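Local coordinates for envelope glycoprotein E (Human herpesvirus 1, PDB 2GIY) that pairs with gI to bind the Fc part of host IgG and is required for cell-to-cell spread of the virus in epithelial cells, at residues T28-V33 and N132-D137. Sequence-based numbering, arbitrary orientation.
Sequences TFSTNV and NLEFRD
F29 lays one face of its ring over CB of F135, a CH-pi contact offset toward the rim, with CB 4.0 Å from the ring centroid. The two rings are nearly parallel but displaced, and F29 CE1 comes obliquely to within 3.5 Å of F135 CD1. Phenylalanine suits both positions because a flat apolar ring can pack against I164 of strand 155-165. Their backbones form an antiparallel hydrogen-bonded pair, with F135 N to F29 O at 2.8 Å. This edge belongs to the smaller sheet of the Ig V-type C-terminal domain of the gE ectodomain, whose Fc-binding region contains both segments. After T31 N bonds L133 O, the side chains of T31 and N132 carry the pairing on. Threonine fits because OG1, between its backbone N and carbonyl carbon (chi1 58°), accepts from L133 N and donates to N132 OD1, while CG2 packs at the F135 ring edge. That amide oxygen also takes V33 N on a lone pair in a nearly straight 2.7 Å bond, so asparagine stands in for a backbone carbonyl; its ND2 donates to a water that also binds N32 OD1 and V33 O. On the face opposite the phenylalanines, more exposed and suited to charge, S30 CB packs 3.6 Å from E134 CG, and R136 grips E134 OE1 side-on through NE and NH2.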
ATOM      1  N   THR A  28     -22.267  -6.411 -16.727  1.00 18.31           N
ATOM      2  CA  THR A  28     -22.352  -6.748 -15.316  1.00 18.57           C
ATOM      3  C   THR A  28     -20.925  -7.074 -14.920  1.00 17.41           C
ATOM      4  O   THR A  28     -20.248  -7.851 -15.592  1.00 17.41           O
ATOM      5  CB  THR A  28     -23.260  -7.969 -15.069  1.00 19.33           C
ATOM      6  OG1 THR A  28     -24.617  -7.612 -15.345  1.00 20.28           O
ATOM      7  CG2 THR A  28     -23.153  -8.434 -13.621  1.00 18.31           C
ATOM      8  N   PHE A  29     -20.454  -6.456 -13.845  1.00 16.34           N
ATOM      9  CA  PHE A  29     -19.094  -6.690 -13.399  1.00 16.78           C
ATOM     10  C   PHE A  29     -18.966  -6.426 -11.912  1.00 17.01           C
ATOM     11  O   PHE A  29     -19.893  -5.928 -11.272  1.00 16.57           O
ATOM     12  CB  PHE A  29     -18.128  -5.788 -14.173  1.00 17.53           C
ATOM     13  CG  PHE A  29     -18.321  -4.321 -13.909  1.00 17.51           C
ATOM     14  CD1 PHE A  29     -17.707  -3.707 -12.821  1.00 16.46           C
ATOM     15  CD2 PHE A  29     -19.122  -3.550 -14.749  1.00 16.14           C
ATOM     16  CE1 PHE A  29     -17.885  -2.347 -12.575  1.00 14.86           C
ATOM     17  CE2 PHE A  29     -19.308  -2.194 -14.513  1.00 15.99           C
ATOM     18  CZ  PHE A  29     -18.687  -1.589 -13.422  1.00 16.18           C
ATOM     19  N   SER A  30     -17.802  -6.756 -11.374  1.00 17.58           N
ATOM     20  CA  SER A  30     -17.525  -6.566  -9.962  1.00 17.35           C
ATOM     21  C   SER A  30     -16.142  -5.962  -9.779  1.00 16.75           C
ATOM     22  O   SER A  30     -15.276  -6.105 -10.642  1.00 16.82           O
ATOM     23  CB  SER A  30     -17.584  -7.918  -9.242  1.00 19.16           C
ATOM     24  OG  SER A  30     -17.033  -7.833  -7.943  1.00 23.76           O
ATOM     25  N   THR A  31     -15.940  -5.266  -8.667  1.00 15.35           N
ATOM     26  CA  THR A  31     -14.632  -4.711  -8.382  1.00 14.73           C
ATOM     27  C   THR A  31     -13.826  -5.928  -7.946  1.00 15.93           C
ATOM     28  O   THR A  31     -14.393  -6.993  -7.688  1.00 15.24           O
ATOM     29  CB  THR A  31     -14.668  -3.683  -7.229  1.00 14.76           C
ATOM     30  OG1 THR A  31     -15.190  -4.302  -6.045  1.00 14.04           O
ATOM     31  CG2 THR A  31     -15.537  -2.494  -7.607  1.00 13.02           C
ATOM     32  N   ASN A  32     -12.512  -5.779  -7.866  1.00 17.14           N
ATOM     33  CA  ASN A  32     -11.655  -6.884  -7.468  1.00 17.83           C
ATOM     34  C   ASN A  32     -10.590  -6.375  -6.511  1.00 17.10           C
ATOM     35  O   ASN A  32      -9.398  -6.401  -6.810  1.00 19.08           O
ATOM     36  CB  ASN A  32     -11.009  -7.511  -8.705  1.00 21.90           C
ATOM     37  CG  ASN A  32     -10.147  -8.709  -8.369  1.00 26.25           C
ATOM     38  OD1 ASN A  32     -10.571  -9.608  -7.640  1.00 30.01           O
ATOM     39  ND2 ASN A  32      -8.933  -8.733  -8.905  1.00 30.67           N
ATOM     40  N   VAL A  33     -11.042  -5.892  -5.359  1.00 14.70           N
ATOM     41  CA  VAL A  33     -10.149  -5.371  -4.341  1.00 14.95           C
ATOM     42  C   VAL A  33      -9.709  -6.503  -3.424  1.00 15.30           C
ATOM     43  O   VAL A  33     -10.509  -7.368  -3.067  1.00 15.51           O
ATOM     44  CB  VAL A  33     -10.859  -4.296  -3.485  1.00 15.22           C
ATOM     45  CG1 VAL A  33      -9.906  -3.743  -2.435  1.00 16.11           C
ATOM     46  CG2 VAL A  33     -11.376  -3.180  -4.383  1.00 14.94           C
ATOM     47  N   ASN A 132     -16.276  -6.446  -2.105  1.00 13.11           N
ATOM     48  CA  ASN A 132     -16.348  -5.919  -3.461  1.00 14.58           C
ATOM     49  C   ASN A 132     -17.750  -5.480  -3.841  1.00 13.53           C
ATOM     50  O   ASN A 132     -18.741  -5.982  -3.312  1.00 12.78           O
ATOM     51  CB  ASN A 132     -15.854  -6.956  -4.469  1.00 15.56           C
ATOM     52  CG  ASN A 132     -14.352  -7.088  -4.466  1.00 16.58           C
ATOM     53  OD1 ASN A 132     -13.636  -6.121  -4.727  1.00 14.40           O
ATOM     54  ND2 ASN A 132     -13.863  -8.285  -4.169  1.00 19.56           N
ATOM     55  N   LEU A 133     -17.820  -4.527  -4.761  1.00 13.16           N
ATOM     56  CA  LEU A 133     -19.091  -4.004  -5.243  1.00 13.65           C
ATOM     57  C   LEU A 133     -19.422  -4.639  -6.582  1.00 13.41           C
ATOM     58  O   LEU A 133     -18.541  -4.825  -7.420  1.00 13.82           O
ATOM     59  CB  LEU A 133     -19.004  -2.489  -5.444  1.00 10.57           C
ATOM     60  CG  LEU A 133     -18.673  -1.613  -4.237  1.00 12.51           C
ATOM     61  CD1 LEU A 133     -18.551  -0.162  -4.701  1.00 12.65           C
ATOM     62  CD2 LEU A 133     -19.759  -1.755  -3.177  1.00 12.82           C
ATOM     63  N   GLU A 134     -20.695  -4.956  -6.786  1.00 13.95           N
ATOM     64  CA  GLU A 134     -21.128  -5.534  -8.045  1.00 15.89           C
ATOM     65  C   GLU A 134     -22.098  -4.592  -8.737  1.00 16.65           C
ATOM     66  O   GLU A 134     -22.991  -4.033  -8.101  1.00 16.60           O
ATOM     67  CB  GLU A 134     -21.797  -6.892  -7.824  1.00 19.68           C
ATOM     68  CG  GLU A 134     -20.817  -8.042  -7.732  1.00 23.20           C
ATOM     69  CD  GLU A 134     -21.504  -9.390  -7.779  1.00 25.40           C
ATOM     70  OE1 GLU A 134     -22.488  -9.526  -8.537  1.00 26.97           O
ATOM     71  OE2 GLU A 134     -21.053 -10.313  -7.070  1.00 27.52           O
ATOM     72  N   PHE A 135     -21.906  -4.419 -10.042  1.00 15.58           N
ATOM     73  CA  PHE A 135     -22.758  -3.560 -10.855  1.00 14.48           C
ATOM     74  C   PHE A 135     -23.485  -4.413 -11.892  1.00 14.88           C
ATOM     75  O   PHE A 135     -22.852  -5.050 -12.737  1.00 15.94           O
ATOM     76  CB  PHE A 135     -21.916  -2.494 -11.568  1.00 14.41           C
ATOM     77  CG  PHE A 135     -21.195  -1.559 -10.632  1.00 14.43           C
ATOM     78  CD1 PHE A 135     -20.082  -1.987  -9.914  1.00 15.21           C
ATOM     79  CD2 PHE A 135     -21.630  -0.245 -10.474  1.00 15.67           C
ATOM     80  CE1 PHE A 135     -19.411  -1.118  -9.052  1.00 16.14           C
ATOM     81  CE2 PHE A 135     -20.964   0.630  -9.614  1.00 14.79           C
ATOM     82  CZ  PHE A 135     -19.853   0.190  -8.902  1.00 14.44           C
ATOM     83  N   ARG A 136     -24.812  -4.430 -11.817  1.00 15.57           N
ATOM     84  CA  ARG A 136     -25.635  -5.203 -12.744  1.00 18.07           C
ATOM     85  C   ARG A 136     -26.265  -4.260 -13.763  1.00 17.41           C
ATOM     86  O   ARG A 136     -26.780  -3.203 -13.395  1.00 18.42           O
ATOM     87  CB  ARG A 136     -26.746  -5.948 -11.987  1.00 17.52           C
ATOM     88  CG  ARG A 136     -26.291  -7.163 -11.177  1.00 21.29           C
ATOM     89  CD  ARG A 136     -25.385  -6.791 -10.007  1.00 21.88           C
ATOM     90  NE  ARG A 136     -24.976  -7.977  -9.249  1.00 24.88           N
ATOM     91  CZ  ARG A 136     -25.772  -8.659  -8.431  1.00 24.59           C
ATOM     92  NH1 ARG A 136     -27.030  -8.274  -8.249  1.00 24.18           N
ATOM     93  NH2 ARG A 136     -25.317  -9.737  -7.802  1.00 24.54           N
ATOM     94  N   ASP A 137     -26.228  -4.647 -15.034  1.00 17.81           N
ATOM     95  CA  ASP A 137     -26.779  -3.828 -16.110  1.00 19.44           C
ATOM     96  C   ASP A 137     -26.292  -2.390 -15.930  1.00 19.40           C
ATOM     97  O   ASP A 137     -27.074  -1.439 -15.975  1.00 19.92           O
ATOM     98  CB  ASP A 137     -28.310  -3.886 -16.085  1.00 19.87           C
ATOM     99  CG  ASP A 137     -28.937  -3.350 -17.361  1.00 21.15           C
ATOM    100  OD1 ASP A 137     -28.240  -3.312 -18.396  1.00 20.77           O
ATOM    101  OD2 ASP A 137     -30.130  -2.983 -17.335  1.00 20.97           O
TER
HETATM  102  O   HOH W   1     -11.529  -9.505  -5.069  1.00 29.99           O